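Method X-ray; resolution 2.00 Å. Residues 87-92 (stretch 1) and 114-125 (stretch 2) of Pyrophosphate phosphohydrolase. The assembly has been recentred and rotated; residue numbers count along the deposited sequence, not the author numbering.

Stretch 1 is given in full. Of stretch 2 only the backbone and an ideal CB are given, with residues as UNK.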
# COMPACT_ATOMS: atom_id res chain seq x y z
N VAL A 87 -9.29 4.94 23.52
CA VAL A 87 -8.34 3.87 23.78
C VAL A 87 -8.60 3.28 25.15
O VAL A 87 -8.72 4.01 26.12
CB VAL A 87 -6.94 4.52 23.72
CG1 VAL A 87 -5.89 3.56 24.27
CG2 VAL A 87 -6.58 4.78 22.26
N ARG A 88 -8.65 1.95 25.18
CA ARG A 88 -8.75 1.21 26.43
C ARG A 88 -7.36 0.90 26.97
O ARG A 88 -6.55 0.17 26.40
CB ARG A 88 -9.61 -0.03 26.23
CG ARG A 88 -9.64 -0.97 27.42
CD ARG A 88 -10.82 -1.94 27.39
NE ARG A 88 -10.29 -3.14 26.72
CZ ARG A 88 -10.77 -3.26 25.47
NH1 ARG A 88 -11.62 -2.32 25.12
NH2 ARG A 88 -10.40 -4.26 24.75
N VAL A 89 -7.09 1.42 28.20
CA VAL A 89 -5.82 1.23 28.92
C VAL A 89 -5.64 -0.15 29.51
O VAL A 89 -6.38 -0.54 30.43
CB VAL A 89 -5.66 2.26 30.07
CG1 VAL A 89 -4.26 2.18 30.66
CG2 VAL A 89 -5.91 3.65 29.51
N VAL A 90 -4.60 -0.84 29.08
CA VAL A 90 -4.40 -2.20 29.66
C VAL A 90 -3.06 -2.39 30.30
O VAL A 90 -2.85 -3.47 30.90
CB VAL A 90 -4.66 -3.23 28.53
CG1 VAL A 90 -6.01 -2.95 27.87
CG2 VAL A 90 -3.58 -3.18 27.47
N GLY A 91 -2.12 -1.44 30.27
CA GLY A 91 -0.79 -1.61 30.82
C GLY A 91 0.17 -0.46 30.71
O GLY A 91 -0.18 0.59 30.19
N LEU A 92 1.41 -0.58 31.20
CA LEU A 92 2.43 0.45 31.14
C LEU A 92 3.75 -0.18 30.68
O LEU A 92 4.05 -1.32 31.02
CB LEU A 92 2.84 1.03 32.52
CG LEU A 92 1.98 2.08 33.16
CD1 LEU A 92 2.58 2.60 34.48
CD2 LEU A 92 1.71 3.26 32.21
N UNK A 114 -12.52 -6.90 17.32
CA UNK A 114 -11.43 -7.89 17.20
C UNK A 114 -10.49 -7.81 18.38
O UNK A 114 -9.65 -8.74 18.51
CB UNK A 114 -10.65 -7.68 15.90
N UNK A 115 -10.60 -6.74 19.18
CA UNK A 115 -9.63 -6.61 20.30
C UNK A 115 -10.24 -6.65 21.67
O UNK A 115 -9.53 -6.41 22.67
CB UNK A 115 -8.85 -5.30 20.17
N UNK A 116 -11.54 -6.90 21.72
CA UNK A 116 -12.30 -6.91 22.97
C UNK A 116 -11.71 -7.83 24.02
O UNK A 116 -12.00 -7.68 25.21
CB UNK A 116 -13.75 -7.32 22.70
N UNK A 117 -10.91 -8.76 23.57
CA UNK A 117 -10.28 -9.76 24.43
C UNK A 117 -9.02 -9.31 25.16
O UNK A 117 -8.55 -10.00 26.10
CB UNK A 117 -9.94 -10.99 23.59
N UNK A 118 -8.44 -8.18 24.80
CA UNK A 118 -7.25 -7.60 25.43
C UNK A 118 -7.74 -6.64 26.51
O UNK A 118 -8.25 -5.58 26.20
CB UNK A 118 -6.36 -6.89 24.41
N UNK A 119 -7.63 -7.12 27.75
CA UNK A 119 -8.13 -6.38 28.89
C UNK A 119 -7.08 -6.05 29.91
O UNK A 119 -7.26 -5.07 30.69
CB UNK A 119 -9.25 -7.17 29.57
N UNK A 120 -5.96 -6.74 29.86
CA UNK A 120 -4.87 -6.46 30.82
C UNK A 120 -3.59 -6.75 30.05
O UNK A 120 -3.75 -7.31 28.96
CB UNK A 120 -4.97 -7.30 32.10
N UNK A 121 -2.47 -6.40 30.65
CA UNK A 121 -1.17 -6.55 29.98
C UNK A 121 -0.87 -8.00 29.67
O UNK A 121 -0.26 -8.35 28.65
CB UNK A 121 -0.05 -5.97 30.84
N UNK A 122 -1.34 -8.88 30.53
CA UNK A 122 -1.09 -10.33 30.37
C UNK A 122 -1.79 -10.85 29.14
O UNK A 122 -1.56 -12.00 28.76
CB UNK A 122 -1.56 -11.11 31.60
N UNK A 123 -2.65 -10.08 28.54
CA UNK A 123 -3.42 -10.40 27.37
C UNK A 123 -2.63 -9.96 26.11
O UNK A 123 -3.03 -10.40 25.03
CB UNK A 123 -4.79 -9.73 27.44
N UNK A 124 -1.63 -9.15 26.21
CA UNK A 124 -0.87 -8.75 24.97
C UNK A 124 0.07 -9.91 24.78
O UNK A 124 0.79 -10.21 25.76
CB UNK A 124 -0.13 -7.42 25.09
N UNK A 125 0.01 -10.60 23.65
CA UNK A 125 0.85 -11.78 23.44
C UNK A 125 2.30 -11.46 23.72
O UNK A 125 2.73 -10.34 23.35
CB UNK A 125 0.70 -12.31 22.01

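Position 114 (phi/psi -69/-13) has nothing of stretch 1 within 5.5 Å of its ideal CB, so the strand sets no preference. The residue is Arg-114, whose side chain stays 9.4 Å or more from the strand.

At position 115 CA-to-CB points toward the strand, yet the ideal CB lies 4.9 Å from Arg-88 NH2, leaving a loose fit that many polar or apolar side chains could occupy. It is Leu-115, with chi1 m. Its main chain comes nearer than its side chain: Arg-88 NH2 lies 3.1 Å from Leu-115 O. Within the loop, Leu-115 O accepts from N of position 118 at 3.0 Å, closing the type I turn from 115 to 118.

Position 116 points its CB away, but the cationic Arg-88 is near enough that an acidic or neutral polar group could turn back to it. Asp-116 does so in part: Arg-88 NH2 and Asp-116 OD1 remain 4.6 Å apart, beyond a salt bridge, and water 1 spans the gap, accepting from Arg-88 NH2 at 3.1 Å and within donating reach of Asp-116 OD1 at 3.0 Å.

Position 117 points away into space free of stretch 1, so almost anything suits. His-117 makes a weak hydrogen bond from NE2 to Arg-114 O (2.9 Å, 117°).

At position 118 the visible carbonyl does the main work: O of position 118 accepts from Arg-88 NH2 at 2.9 Å (156°) and, weakly, from Arg-88 NE at 3.2 Å (132°). This contact needs no particular side chain. CA-to-CB runs sideways, with the ideal CB 4.8 Å from Arg-88 NH2 and 5.3 Å from Val-90 CG1; an aliphatic group would suit the valine side, though others are possible. Ile-118 supplies one, its CG2 4.4 Å from Val-90 CG2.

Position 119 also points away, but its ideal CB is 5.0 Å from Arg-88 NE, so a long, flexible side chain could return to the guanidinium; a polar one is plausible. Gln-119 (chi1 m, chi2 m) returns, placing NE2 over one guanidinium face, 3.4 Å from Arg-88 NE. Both are donors, so this is packing without a hydrogen bond; the amide instead donates from NE2 to Asp-116 O at 2.8 Å (162°).

Position 120 faces away, its ideal CB 4.5 Å from Val-90 O, a weak constraint compatible with small or polar residues. Asp-120 takes chi1 t; its OD1 lies 3.4 Å from Val-90 O, and as both are acceptors no hydrogen bond joins them. Asp-120 OD1 accepts instead from N of position 121 at 2.9 Å.

Position 121 opens the 3-10 segment. Its ideal CB lies 3.8 Å from Val-90 O and 4.4 Å from Gly-91 CA, beside a residue with no side chain, so an aliphatic group fits. Ile-121 sends CD1 to 4.0 Å from Gly-91 CA; an ideal CB on Gly-91 would fall 2.5 Å from that CD1.

Position 122 points away with room for a CB, so small or polar residues and glycine are all possible; it is Gly-122. At 123, CB points toward the strand without reaching it; stretch 1 sets no strong preference, and a polar acceptor could serve the nearby loop amides. Asp-123 OD2 accepts from Gln-119 N (2.5 Å) and Asp-120 N (2.9 Å), bracing the loop. Position 124 points toward Val-90, inviting an aliphatic; Val-124 CG2 reaches Val-90 CG2 at 4.5 Å. Position 125, out of reach, has phi -53, which suits proline: Pro-125 occupies the N-cap position.

Stretch 2, residues 114-125: RLDHIQDIGDVP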
# COMPACT_ATOMS: atom_id res chain seq x y z
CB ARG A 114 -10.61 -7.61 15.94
CG ARG A 114 -11.35 -7.85 14.64
CD ARG A 114 -10.49 -7.36 13.47
NE ARG A 114 -11.33 -7.15 12.31
CZ ARG A 114 -12.09 -6.11 12.02
NH1 ARG A 114 -12.26 -5.00 12.71
NH2 ARG A 114 -12.76 -6.24 10.87
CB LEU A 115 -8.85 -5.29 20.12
CG LEU A 115 -8.22 -5.07 18.74
CD1 LEU A 115 -7.77 -3.61 18.55
CD2 LEU A 115 -7.04 -6.00 18.60
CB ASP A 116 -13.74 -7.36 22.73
CG ASP A 116 -14.61 -6.25 22.25
OD1 ASP A 116 -14.13 -5.10 22.24
OD2 ASP A 116 -15.75 -6.52 21.84
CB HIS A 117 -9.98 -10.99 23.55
CG HIS A 117 -9.09 -10.62 22.38
ND1 HIS A 117 -7.75 -10.99 22.43
CD2 HIS A 117 -9.30 -9.92 21.24
CE1 HIS A 117 -7.15 -10.55 21.34
NE2 HIS A 117 -8.06 -9.89 20.61
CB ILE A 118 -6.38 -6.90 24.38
CG1 ILE A 118 -6.15 -7.94 23.29
CG2 ILE A 118 -5.10 -6.51 25.09
CD1 ILE A 118 -5.35 -7.59 22.07
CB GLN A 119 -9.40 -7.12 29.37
CG GLN A 119 -10.58 -7.18 28.40
CD GLN A 119 -11.60 -6.07 28.37
OE1 GLN A 119 -11.90 -5.35 29.36
NE2 GLN A 119 -12.29 -5.81 27.21
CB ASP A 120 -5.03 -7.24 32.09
CG ASP A 120 -4.48 -6.60 33.34
OD1 ASP A 120 -3.53 -5.78 33.31
OD2 ASP A 120 -4.98 -6.96 34.44
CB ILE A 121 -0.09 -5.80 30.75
CG1 ILE A 121 1.16 -5.51 29.92
CG2 ILE A 121 0.35 -6.54 32.02
CD1 ILE A 121 0.86 -4.59 28.75
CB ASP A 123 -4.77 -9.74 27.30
CG ASP A 123 -5.79 -10.12 28.34
OD1 ASP A 123 -5.76 -11.28 28.77
OD2 ASP A 123 -6.65 -9.27 28.69
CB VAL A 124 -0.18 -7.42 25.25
CG1 VAL A 124 0.78 -7.04 24.13
CG2 VAL A 124 -1.28 -6.32 25.27
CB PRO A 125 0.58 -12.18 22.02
CG PRO A 125 -0.46 -11.30 21.46
CD PRO A 125 -0.84 -10.27 22.51
O HOH W 1 -11.63 -3.46 21.97
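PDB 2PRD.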